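Local coordinates for CDP-archaeol synthase (PDB 5GUF), which transfers the cytidylyl group of CTP to an unsaturated archaeal ether lipid phosphate within the membrane, with magnesium as cofactor, giving CDP-archaeol and diphosphate, at residues V7-M21 / G138-A152. Sequence-based numbering, arbitrary orientation.
With MG (magnesium ion), chain D.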
loop_
_atom_site.group_PDB
_atom_site.type_symbol
_atom_site.label_atom_id
_atom_site.label_comp_id
_atom_site.label_asym_id
_atom_site.label_seq_id
_atom_site.Cartn_x
_atom_site.Cartn_y
_atom_site.Cartn_z
ATOM N N VAL A 7 -17.491 -6.095 -20.029
ATOM C CA VAL A 7 -16.703 -4.958 -19.583
ATOM C C VAL A 7 -17.298 -3.716 -20.232
ATOM O O VAL A 7 -17.387 -3.633 -21.465
ATOM C CB VAL A 7 -15.210 -5.104 -19.937
ATOM C CG1 VAL A 7 -14.425 -3.851 -19.513
ATOM C CG2 VAL A 7 -14.613 -6.351 -19.275
ATOM N N ASP A 8 -17.742 -2.772 -19.410
ATOM C CA ASP A 8 -18.194 -1.478 -19.902
ATOM C C ASP A 8 -17.251 -0.423 -19.329
ATOM O O ASP A 8 -16.200 -0.749 -18.775
ATOM C CB ASP A 8 -19.661 -1.238 -19.528
ATOM C CG ASP A 8 -19.906 -1.394 -18.027
ATOM O OD1 ASP A 8 -19.244 -0.675 -17.245
ATOM O OD2 ASP A 8 -20.746 -2.228 -17.620
ATOM N N TRP A 9 -17.650 0.846 -19.437
ATOM C CA TRP A 9 -16.788 1.949 -19.037
ATOM C C TRP A 9 -16.837 2.220 -17.543
ATOM O O TRP A 9 -15.958 2.908 -17.022
ATOM C CB TRP A 9 -17.175 3.218 -19.782
ATOM C CG TRP A 9 -16.909 3.204 -21.250
ATOM C CD1 TRP A 9 -17.832 3.029 -22.254
ATOM C CD2 TRP A 9 -15.640 3.395 -21.897
ATOM N NE1 TRP A 9 -17.211 3.095 -23.478
ATOM C CE2 TRP A 9 -15.871 3.329 -23.292
ATOM C CE3 TRP A 9 -14.332 3.609 -21.433
ATOM C CZ2 TRP A 9 -14.840 3.467 -24.231
ATOM C CZ3 TRP A 9 -13.302 3.747 -22.369
ATOM C CH2 TRP A 9 -13.569 3.673 -23.757
ATOM N N ARG A 10 -17.829 1.695 -16.847
ATOM C CA ARG A 10 -17.937 1.857 -15.407
ATOM C C ARG A 10 -17.522 0.544 -14.752
ATOM O O ARG A 10 -18.297 -0.411 -14.691
ATOM C CB ARG A 10 -19.353 2.257 -15.019
ATOM C CG ARG A 10 -19.501 2.480 -13.542
ATOM C CD ARG A 10 -20.936 2.826 -13.187
ATOM N NE ARG A 10 -20.985 3.711 -12.028
ATOM C CZ ARG A 10 -21.383 3.324 -10.825
ATOM N NH1 ARG A 10 -21.764 2.065 -10.629
ATOM N NH2 ARG A 10 -21.398 4.190 -9.821
ATOM N N ILE A 11 -16.293 0.503 -14.252
ATOM C CA ILE A 11 -15.756 -0.685 -13.592
ATOM C C ILE A 11 -16.370 -0.739 -12.199
ATOM O O ILE A 11 -15.936 -0.025 -11.292
ATOM C CB ILE A 11 -14.229 -0.658 -13.530
ATOM C CG1 ILE A 11 -13.692 -0.298 -14.908
ATOM C CG2 ILE A 11 -13.689 -2.000 -13.006
ATOM C CD1 ILE A 11 -14.108 -1.288 -15.972
ATOM N N ASP A 12 -17.365 -1.609 -12.020
ATOM C CA ASP A 12 -18.133 -1.617 -10.783
ATOM C C ASP A 12 -18.396 -3.020 -10.262
ATOM O O ASP A 12 -19.248 -3.188 -9.389
ATOM C CB ASP A 12 -19.468 -0.866 -10.962
ATOM C CG ASP A 12 -20.233 -1.292 -12.222
ATOM O OD1 ASP A 12 -19.913 -2.339 -12.834
ATOM O OD2 ASP A 12 -21.176 -0.563 -12.601
ATOM N N ASN A 13 -17.698 -4.032 -10.754
ATOM C CA ASN A 13 -17.720 -5.314 -10.078
ATOM C C ASN A 13 -16.369 -5.984 -10.285
ATOM O O ASN A 13 -15.650 -5.677 -11.241
ATOM C CB ASN A 13 -18.890 -6.186 -10.562
ATOM C CG ASN A 13 -18.671 -6.738 -11.939
ATOM O OD1 ASN A 13 -18.036 -7.780 -12.109
ATOM N ND2 ASN A 13 -19.184 -6.040 -12.937
ATOM N N ILE A 14 -16.037 -6.904 -9.375
ATOM C CA ILE A 14 -14.670 -7.408 -9.276
ATOM C C ILE A 14 -14.314 -8.275 -10.471
ATOM O O ILE A 14 -13.154 -8.292 -10.899
ATOM C CB ILE A 14 -14.451 -8.164 -7.951
ATOM C CG1 ILE A 14 -12.980 -8.565 -7.799
ATOM C CG2 ILE A 14 -15.321 -9.406 -7.880
ATOM C CD1 ILE A 14 -12.009 -7.383 -7.832
ATOM N N LEU A 15 -15.286 -8.989 -11.043
ATOM C CA LEU A 15 -14.997 -9.795 -12.224
ATOM C C LEU A 15 -14.687 -8.913 -13.426
ATOM O O LEU A 15 -13.785 -9.223 -14.219
ATOM C CB LEU A 15 -16.169 -10.727 -12.522
ATOM C CG LEU A 15 -16.098 -11.481 -13.859
ATOM C CD1 LEU A 15 -14.804 -12.261 -13.968
ATOM C CD2 LEU A 15 -17.320 -12.411 -14.058
ATOM N N GLU A 16 -15.406 -7.796 -13.560
ATOM C CA GLU A 16 -15.145 -6.863 -14.650
ATOM C C GLU A 16 -13.783 -6.197 -14.474
ATOM O O GLU A 16 -13.032 -6.034 -15.442
ATOM C CB GLU A 16 -16.297 -5.845 -14.715
ATOM C CG GLU A 16 -16.148 -4.646 -15.656
ATOM C CD GLU A 16 -17.449 -3.808 -15.749
ATOM O OE1 GLU A 16 -17.895 -3.474 -16.874
ATOM O OE2 GLU A 16 -18.037 -3.498 -14.690
ATOM N N ALA A 17 -13.424 -5.851 -13.237
ATOM C CA ALA A 17 -12.073 -5.361 -12.981
ATOM C C ALA A 17 -11.042 -6.428 -13.302
ATOM O O ALA A 17 -9.968 -6.130 -13.837
ATOM C CB ALA A 17 -11.934 -4.919 -11.524
ATOM N N ILE A 18 -11.349 -7.685 -12.985
ATOM C CA ILE A 18 -10.363 -8.730 -13.209
ATOM C C ILE A 18 -10.161 -8.946 -14.700
ATOM O O ILE A 18 -9.030 -9.153 -15.153
ATOM C CB ILE A 18 -10.781 -10.008 -12.469
ATOM C CG1 ILE A 18 -10.424 -9.874 -10.983
ATOM C CG2 ILE A 18 -10.132 -11.231 -13.091
ATOM C CD1 ILE A 18 -11.156 -10.853 -10.088
ATOM N N ILE A 19 -11.229 -8.827 -15.496
ATOM C CA ILE A 19 -11.074 -8.961 -16.942
ATOM C C ILE A 19 -10.257 -7.807 -17.499
ATOM O O ILE A 19 -9.338 -7.997 -18.303
ATOM C CB ILE A 19 -12.446 -9.052 -17.631
ATOM C CG1 ILE A 19 -13.193 -10.286 -17.166
ATOM C CG2 ILE A 19 -12.286 -9.063 -19.151
ATOM C CD1 ILE A 19 -14.522 -10.439 -17.863
ATOM N N LEU A 20 -10.595 -6.586 -17.096
ATOM C CA LEU A 20 -9.858 -5.434 -17.595
ATOM C C LEU A 20 -8.382 -5.508 -17.206
ATOM O O LEU A 20 -7.501 -5.171 -18.005
ATOM C CB LEU A 20 -10.511 -4.155 -17.073
ATOM C CG LEU A 20 -9.935 -2.829 -17.554
ATOM C CD1 LEU A 20 -10.163 -2.643 -19.056
ATOM C CD2 LEU A 20 -10.588 -1.716 -16.758
ATOM N N MET A 21 -8.092 -5.983 -16.000
ATOM C CA MET A 21 -6.739 -5.946 -15.461
ATOM C C MET A 21 -5.882 -7.162 -15.807
ATOM O O MET A 21 -4.660 -7.107 -15.604
ATOM C CB MET A 21 -6.794 -5.812 -13.945
ATOM C CG MET A 21 -7.192 -4.430 -13.467
ATOM S SD MET A 21 -5.870 -3.225 -13.755
ATOM C CE MET A 21 -6.640 -2.192 -14.999
ATOM N N GLY A 138 -10.439 6.571 -20.188
ATOM C CA GLY A 138 -11.853 6.873 -20.107
ATOM C C GLY A 138 -12.666 5.972 -19.205
ATOM O O GLY A 138 -13.878 6.178 -19.102
ATOM N N TYR A 139 -12.060 4.985 -18.547
ATOM C CA TYR A 139 -12.780 4.134 -17.609
ATOM C C TYR A 139 -13.002 4.846 -16.281
ATOM O O TYR A 139 -12.118 5.536 -15.768
ATOM C CB TYR A 139 -12.006 2.827 -17.352
ATOM C CG TYR A 139 -11.961 1.898 -18.539
ATOM C CD1 TYR A 139 -12.975 0.972 -18.758
ATOM C CD2 TYR A 139 -10.921 1.965 -19.457
ATOM C CE1 TYR A 139 -12.939 0.127 -19.852
ATOM C CE2 TYR A 139 -10.892 1.145 -20.547
ATOM C CZ TYR A 139 -11.898 0.231 -20.742
ATOM O OH TYR A 139 -11.844 -0.583 -21.835
ATOM N N THR A 140 -14.165 4.639 -15.691
ATOM C CA THR A 140 -14.421 5.095 -14.337
ATOM C C THR A 140 -14.480 3.882 -13.426
ATOM O O THR A 140 -15.214 2.931 -13.707
ATOM C CB THR A 140 -15.721 5.897 -14.244
ATOM O OG1 THR A 140 -15.538 7.168 -14.880
ATOM C CG2 THR A 140 -16.140 6.114 -12.769
ATOM N N TRP A 141 -13.700 3.912 -12.348
ATOM C CA TRP A 141 -13.727 2.868 -11.335
ATOM C C TRP A 141 -14.578 3.330 -10.162
ATOM O O TRP A 141 -14.547 4.503 -9.799
ATOM C CB TRP A 141 -12.315 2.543 -10.841
ATOM C CG TRP A 141 -11.488 1.792 -11.837
ATOM C CD1 TRP A 141 -11.046 2.250 -13.038
ATOM C CD2 TRP A 141 -11.031 0.442 -11.731
ATOM N NE1 TRP A 141 -10.340 1.276 -13.685
ATOM C CE2 TRP A 141 -10.314 0.153 -12.905
ATOM C CE3 TRP A 141 -11.147 -0.546 -10.752
ATOM C CZ2 TRP A 141 -9.698 -1.079 -13.125
ATOM C CZ3 TRP A 141 -10.541 -1.772 -10.972
ATOM C CH2 TRP A 141 -9.828 -2.026 -12.150
ATOM N N THR A 142 -15.335 2.424 -9.583
ATOM C CA THR A 142 -15.788 2.770 -8.246
ATOM C C THR A 142 -14.649 2.555 -7.250
ATOM O O THR A 142 -13.806 1.663 -7.436
ATOM C CB THR A 142 -16.995 1.938 -7.825
ATOM O OG1 THR A 142 -16.609 0.566 -7.738
ATOM C CG2 THR A 142 -18.130 2.093 -8.846
ATOM N N PRO A 143 -14.593 3.379 -6.201
ATOM C CA PRO A 143 -13.544 3.189 -5.189
ATOM C C PRO A 143 -13.564 1.806 -4.582
ATOM O O PRO A 143 -12.499 1.232 -4.341
ATOM C CB PRO A 143 -13.859 4.278 -4.150
ATOM C CG PRO A 143 -14.624 5.318 -4.911
ATOM C CD PRO A 143 -15.429 4.565 -5.938
ATOM N N ARG A 144 -14.752 1.246 -4.335
ATOM C CA ARG A 144 -14.834 -0.076 -3.722
ATOM C C ARG A 144 -14.201 -1.140 -4.609
ATOM O O ARG A 144 -13.445 -1.991 -4.130
ATOM C CB ARG A 144 -16.290 -0.438 -3.425
ATOM C CG ARG A 144 -16.442 -1.873 -2.951
ATOM C CD ARG A 144 -17.861 -2.262 -2.569
ATOM N NE ARG A 144 -18.405 -1.432 -1.484
ATOM C CZ ARG A 144 -18.226 -1.649 -0.178
ATOM N NH1 ARG A 144 -17.471 -2.656 0.261
ATOM N NH2 ARG A 144 -18.783 -0.829 0.697
ATOM N N VAL A 145 -14.485 -1.098 -5.910
ATOM C CA VAL A 145 -13.929 -2.114 -6.789
ATOM C C VAL A 145 -12.445 -1.854 -7.034
ATOM O O VAL A 145 -11.680 -2.789 -7.284
ATOM C CB VAL A 145 -14.782 -2.182 -8.074
ATOM C CG1 VAL A 145 -14.104 -2.934 -9.178
ATOM C CG2 VAL A 145 -16.115 -2.858 -7.749
ATOM N N ALA A 146 -12.000 -0.600 -6.927
ATOM C CA ALA A 146 -10.569 -0.321 -7.002
ATOM C C ALA A 146 -9.832 -0.901 -5.800
ATOM O O ALA A 146 -8.712 -1.403 -5.933
ATOM C CB ALA A 146 -10.325 1.184 -7.098
ATOM N N VAL A 147 -10.447 -0.854 -4.623
ATOM C CA VAL A 147 -9.859 -1.484 -3.449
ATOM C C VAL A 147 -9.925 -3.007 -3.561
ATOM O O VAL A 147 -8.942 -3.706 -3.292
ATOM C CB VAL A 147 -10.560 -0.980 -2.176
ATOM C CG1 VAL A 147 -10.076 -1.760 -0.954
ATOM C CG2 VAL A 147 -10.328 0.522 -2.010
ATOM N N GLU A 148 -11.083 -3.544 -3.962
ATOM C CA GLU A 148 -11.228 -4.995 -4.074
ATOM C C GLU A 148 -10.179 -5.588 -5.004
ATOM O O GLU A 148 -9.506 -6.554 -4.650
ATOM C CB GLU A 148 -12.633 -5.359 -4.558
ATOM C CG GLU A 148 -13.704 -5.126 -3.514
ATOM C CD GLU A 148 -15.107 -5.303 -4.055
ATOM O OE1 GLU A 148 -15.260 -5.654 -5.250
ATOM O OE2 GLU A 148 -16.063 -5.098 -3.280
ATOM N N ALA A 149 -10.031 -5.019 -6.200
ATOM C CA ALA A 149 -9.026 -5.509 -7.140
ATOM C C ALA A 149 -7.621 -5.467 -6.541
ATOM O O ALA A 149 -6.840 -6.412 -6.712
ATOM C CB ALA A 149 -9.079 -4.698 -8.436
ATOM N N ALA A 150 -7.283 -4.384 -5.829
ATOM C CA ALA A 150 -5.978 -4.319 -5.173
ATOM C C ALA A 150 -5.806 -5.459 -4.179
ATOM O O ALA A 150 -4.748 -6.097 -4.133
ATOM C CB ALA A 150 -5.792 -2.972 -4.477
ATOM N N ALA A 151 -6.843 -5.734 -3.381
ATOM C CA ALA A 151 -6.788 -6.841 -2.436
ATOM C C ALA A 151 -6.804 -8.182 -3.151
ATOM O O ALA A 151 -6.260 -9.167 -2.636
ATOM C CB ALA A 151 -7.953 -6.755 -1.450
ATOM N N ALA A 152 -7.425 -8.246 -4.329
ATOM C CA ALA A 152 -7.369 -9.474 -5.110
ATOM C C ALA A 152 -5.976 -9.693 -5.666
ATOM O O ALA A 152 -5.539 -10.841 -5.810
ATOM C CB ALA A 152 -8.396 -9.441 -6.237
HETATM MG MG MG D . -19.607 -2.037 -15.326
HETATM O O HOH W 1 -21.817 -0.876 -14.962
HETATM O O HOH W 2 -17.734 -6.695 -6.990
HETATM O O HOH W 3 -20.830 -3.321 -15.077
#
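The indole of Trp9 lies obliquely over one face of the Tyr139 ring, the planes turned 41° apart. Leu20 covers the opposite face, its CD1 4.1 Å from the ring centroid. The carbonyl O of Asp8 sits at the ring edge, 3.5 Å from Tyr139 CE1. Tyr139 OH is hydrogen-bonded to His88 of helix 84-109. Ile11 CG2 stands over the six-membered ring of Trp141, 3.6 Å from the centroid, in a CH-pi contact; with CG2 anti to the backbone N, this methyl is turned onto the face. Ala17 CB approaches obliquely, 3.5 Å from Trp141 CZ3, and Met21 CE meets the edge. Trp141 NE1 is hydrogen-bonded to Ser134. An alanine in place of Trp141 removes the ring face under Ile11 CG2, and would probably open a gap beside Ala17 and Met21 and leave Ser134 without this partner.

Strands 10-11 and 140-141 pair in parallel. Thr140 N donates to Trp9 O (2.8 Å), Ile11 N to Thr140 O, and Thr142 N to Ile11 O. Val145 CG2 packs 3.4 Å from Asp12 C, where helix 143-161 meets the turn before helix 14-29.

Segment 7-21 binds magnesium through the carboxylates of Asp8, Asp12 and Glu16 and the carbonyl O of Arg10 (2.2 Å away); two waters join. The metal probably offsets the crowded carboxylates, and the pairing probably helps fix the Arg10 carbonyl, because Trp9 O and Ile11 N both bond to Thr140.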